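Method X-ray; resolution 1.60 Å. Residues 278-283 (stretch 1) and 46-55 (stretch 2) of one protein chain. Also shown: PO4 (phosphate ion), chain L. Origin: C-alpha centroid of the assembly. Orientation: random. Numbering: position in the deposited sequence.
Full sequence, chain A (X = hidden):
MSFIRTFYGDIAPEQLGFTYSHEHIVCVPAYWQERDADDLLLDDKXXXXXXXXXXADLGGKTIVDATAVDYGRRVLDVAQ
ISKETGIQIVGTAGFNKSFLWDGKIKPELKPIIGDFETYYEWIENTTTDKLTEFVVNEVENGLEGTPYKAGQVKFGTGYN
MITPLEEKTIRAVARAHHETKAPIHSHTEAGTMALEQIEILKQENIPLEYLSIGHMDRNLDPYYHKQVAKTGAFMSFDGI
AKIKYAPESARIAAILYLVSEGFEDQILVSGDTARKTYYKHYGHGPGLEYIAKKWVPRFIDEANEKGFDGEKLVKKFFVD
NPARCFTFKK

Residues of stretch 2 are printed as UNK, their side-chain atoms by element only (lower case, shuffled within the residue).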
# COMPACT_ATOMS: atom_id res chain seq x y z
N TYR A 278 4.25 -14.72 7.84
CA TYR A 278 2.96 -14.05 7.99
C TYR A 278 1.87 -14.74 7.17
O TYR A 278 0.68 -14.64 7.49
CB TYR A 278 3.05 -12.60 7.54
CG TYR A 278 3.82 -11.66 8.45
CD1 TYR A 278 4.27 -12.06 9.71
CD2 TYR A 278 4.10 -10.36 8.04
CE1 TYR A 278 4.97 -11.18 10.53
CE2 TYR A 278 4.80 -9.48 8.85
CZ TYR A 278 5.23 -9.90 10.10
OH TYR A 278 5.92 -9.02 10.91
N TYR A 279 2.27 -15.40 6.09
CA TYR A 279 1.33 -16.14 5.25
C TYR A 279 0.98 -17.48 5.87
O TYR A 279 1.85 -18.19 6.38
CB TYR A 279 1.93 -16.34 3.85
CG TYR A 279 1.52 -15.28 2.85
CD1 TYR A 279 2.04 -13.99 2.92
CD2 TYR A 279 0.62 -15.58 1.84
CE1 TYR A 279 1.65 -13.01 2.00
CE2 TYR A 279 0.23 -14.62 0.93
CZ TYR A 279 0.75 -13.34 1.00
OH TYR A 279 0.34 -12.41 0.08
N LYS A 280 -0.30 -17.81 5.83
CA LYS A 280 -0.78 -19.09 6.34
C LYS A 280 -0.12 -20.23 5.57
O LYS A 280 0.35 -21.21 6.16
CB LYS A 280 -2.30 -19.16 6.22
CG LYS A 280 -2.91 -20.42 6.80
CD LYS A 280 -4.43 -20.40 6.68
CE LYS A 280 -5.06 -21.63 7.31
NZ LYS A 280 -6.54 -21.66 7.12
N HIS A 281 -0.07 -20.10 4.25
CA HIS A 281 0.35 -21.23 3.42
C HIS A 281 1.83 -21.24 3.05
O HIS A 281 2.28 -22.08 2.26
CB HIS A 281 -0.56 -21.34 2.19
CG HIS A 281 -1.99 -21.57 2.55
ND1 HIS A 281 -2.49 -22.82 2.84
CD2 HIS A 281 -3.02 -20.70 2.73
CE1 HIS A 281 -3.77 -22.72 3.15
NE2 HIS A 281 -4.11 -21.44 3.10
N TYR A 282 2.60 -20.31 3.61
CA TYR A 282 4.05 -20.45 3.60
C TYR A 282 4.46 -20.94 4.98
O TYR A 282 4.72 -22.13 5.17
CB TYR A 282 4.75 -19.12 3.32
CG TYR A 282 4.76 -18.57 1.89
CD1 TYR A 282 5.87 -18.76 1.06
CD2 TYR A 282 3.72 -17.78 1.41
CE1 TYR A 282 5.91 -18.22 -0.23
CE2 TYR A 282 3.76 -17.22 0.12
CZ TYR A 282 4.86 -17.45 -0.68
OH TYR A 282 4.93 -16.90 -1.95
N GLY A 283 4.50 -20.03 5.96
CA GLY A 283 5.00 -20.35 7.29
C GLY A 283 3.98 -20.49 8.40
O GLY A 283 4.33 -20.40 9.58
N UNK A 46 2.00 -20.39 -6.02
CA UNK A 46 0.90 -21.25 -5.60
C UNK A 46 0.61 -21.11 -4.10
O UNK A 46 -0.54 -21.20 -3.68
c UNK A 46 -0.01 -22.55 -8.28
o UNK A 46 0.10 -22.30 -9.50
c UNK A 46 1.15 -22.71 -5.99
c UNK A 46 1.25 -22.94 -7.51
o UNK A 46 -1.11 -22.51 -7.68
N UNK A 47 1.66 -20.88 -3.31
CA UNK A 47 1.46 -20.66 -1.87
C UNK A 47 0.77 -19.32 -1.60
O UNK A 47 -0.18 -19.25 -0.82
c UNK A 47 4.62 -22.31 -0.24
n UNK A 47 6.39 -23.88 0.52
c UNK A 47 5.11 -23.75 -0.20
c UNK A 47 3.32 -22.21 -1.04
c UNK A 47 2.78 -20.78 -1.10
N UNK A 48 1.24 -18.26 -2.26
CA UNK A 48 0.58 -16.97 -2.13
C UNK A 48 -0.88 -17.09 -2.54
O UNK A 48 -1.77 -16.56 -1.88
o UNK A 48 2.63 -15.74 -2.58
c UNK A 48 1.28 -15.90 -2.97
N UNK A 49 -1.12 -17.83 -3.62
CA UNK A 49 -2.48 -17.99 -4.12
C UNK A 49 -3.42 -18.64 -3.10
O UNK A 49 -4.59 -18.27 -3.00
o UNK A 49 -2.94 -19.29 -8.15
c UNK A 49 -2.48 -18.78 -5.43
n UNK A 49 -4.93 -20.26 -7.76
c UNK A 49 -3.88 -19.55 -7.39
c UNK A 49 -3.88 -19.04 -5.96
N UNK A 50 -2.91 -19.59 -2.33
CA UNK A 50 -3.74 -20.25 -1.33
C UNK A 50 -4.25 -19.25 -0.28
O UNK A 50 -5.40 -19.33 0.15
c UNK A 50 -4.09 -23.29 -1.92
c UNK A 50 -3.00 -21.41 -0.68
c UNK A 50 -2.77 -22.60 -1.62
c UNK A 50 -1.76 -23.59 -1.03
N UNK A 51 -3.40 -18.30 0.13
CA UNK A 51 -3.86 -17.25 1.04
C UNK A 51 -4.89 -16.32 0.39
O UNK A 51 -5.91 -15.98 0.99
o UNK A 51 -1.37 -18.12 2.65
c UNK A 51 -2.03 -17.07 2.81
o UNK A 51 -2.18 -16.52 3.93
c UNK A 51 -2.68 -16.43 1.58
N UNK A 52 -4.62 -15.90 -0.84
CA UNK A 52 -5.57 -15.05 -1.55
C UNK A 52 -6.91 -15.77 -1.70
O UNK A 52 -7.98 -15.17 -1.56
c UNK A 52 -5.02 -14.61 -2.92
c UNK A 52 -3.75 -13.80 -2.74
c UNK A 52 -6.07 -13.81 -3.70
N UNK A 53 -6.87 -17.07 -1.95
CA UNK A 53 -8.09 -17.86 -2.03
C UNK A 53 -8.85 -17.90 -0.69
O UNK A 53 -10.07 -17.87 -0.67
c UNK A 53 -9.05 -20.10 -2.84
c UNK A 53 -7.80 -19.28 -2.53
o UNK A 53 -9.36 -19.38 -5.11
c UNK A 53 -9.86 -19.52 -4.00
n UNK A 53 -11.10 -19.17 -3.72
N UNK A 54 -8.12 -17.96 0.43
CA UNK A 54 -8.77 -17.88 1.73
C UNK A 54 -9.55 -16.57 1.86
O UNK A 54 -10.68 -16.54 2.36
c UNK A 54 -7.16 -19.35 3.04
o UNK A 54 -7.83 -20.33 2.65
c UNK A 54 -7.75 -17.96 2.86
o UNK A 54 -6.04 -19.45 3.58
N UNK A 55 -8.93 -15.48 1.43
CA UNK A 55 -9.54 -14.15 1.44
C UNK A 55 -10.82 -14.19 0.61
O UNK A 55 -11.88 -13.77 1.06
c UNK A 55 -9.78 -9.66 1.83
c UNK A 55 -9.04 -11.72 0.79
c UNK A 55 -8.54 -13.14 0.88
c UNK A 55 -9.57 -9.78 -0.56
c UNK A 55 -9.89 -9.06 0.59
c UNK A 55 -9.14 -11.09 -0.45
c UNK A 55 -9.35 -10.99 1.93
P PO4 L . 7.44 -6.27 9.17
O1 PO4 L . 8.53 -7.11 9.77
O2 PO4 L . 7.39 -6.53 7.68
O3 PO4 L . 6.10 -6.66 9.76
O4 PO4 L . 7.70 -4.80 9.40
O HOH W 1 5.38 -24.08 3.28
O HOH W 2 -7.02 -22.48 4.39

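Position 46 has three side-chain carbons, the third carrying two oxygens: a carboxylate on a two-carbon arm, Glu 46. Its CA-to-CB bond points away from stretch 1, and it makes no contact there.

Position 47 shows four carbons in a row ending in nitrogen, hence Lys 47. Its CB lies 3.8 Å from the centroid of the Tyr 282 ring and only 9° off the ring normal, a CH-pi contact over the face. Farther out, CD of Lys 47 packs 3.4 Å from His 281 O, and water 1 accepts from Lys 47 NZ (2.9 Å) while donating to Tyr 282 O (2.8 Å).

Position 48 has one carbon, then one oxygen, 2.7 Å from Tyr 282 OH: Ser 48. The tyrosine hydroxyl donates to OG, which sits at the ring edge, near its plane. CA of Ser 48 is also 3.9 Å from Tyr 279 CE2.

Position 49 has three carbons, the third bearing one oxygen and one nitrogen: Gln 49, whose CA-to-CB bond points away from stretch 1.

Position 50 has four carbons forked at the second, Leu 50. Its CB lies over a face of the His 281 ring, 3.6 Å from the centroid and 21° off the normal.

Position 51 has two carbons, the second carrying two oxygens: Asp 51. Both oxygens accept backbone hydrogen bonds, OD1 from Lys 280 N (3.0 Å, 152° at hydrogen) and OD2 from His 281 N (2.9 Å, 153°). Its CG also lies 3.2 Å from Tyr 279 CD2.

Position 52 has one carbon carrying two more, Val 52, whose side chain makes no contact with stretch 1.

Position 53 repeats the three-carbon amide pattern, Gln 53; its end leads away.

Position 54 is another two-carbon carboxylate, Asp 54. His 281 NE2 donates to its OD2 (2.8 Å, 144°). Water 2 donates to Asp 54 OD1 and accepts from Lys 280 NZ, both at 2.9 Å.

Position 55 has one carbon and a six-carbon ring, Phe 55, out of reach of stretch 1.

The contact follows helical periodicity: positions 47, 50, 51 and 54 recur at three- and four-residue intervals, bringing their side chains to one side of the helix. Asp 51 holds consecutive backbone amides, while Asp 54 accepts a hydrogen bond from the imidazole NE2 of His 281. With OD2 of both aspartates near its plane and Leu 50 CB over one face, that ring is constrained in two directions. Tyr 282 combines an edge hydrogen bond with face packing, and the interface buries 514 Å² in total.

Stretch 2 46-55: EKSQLDVQDF
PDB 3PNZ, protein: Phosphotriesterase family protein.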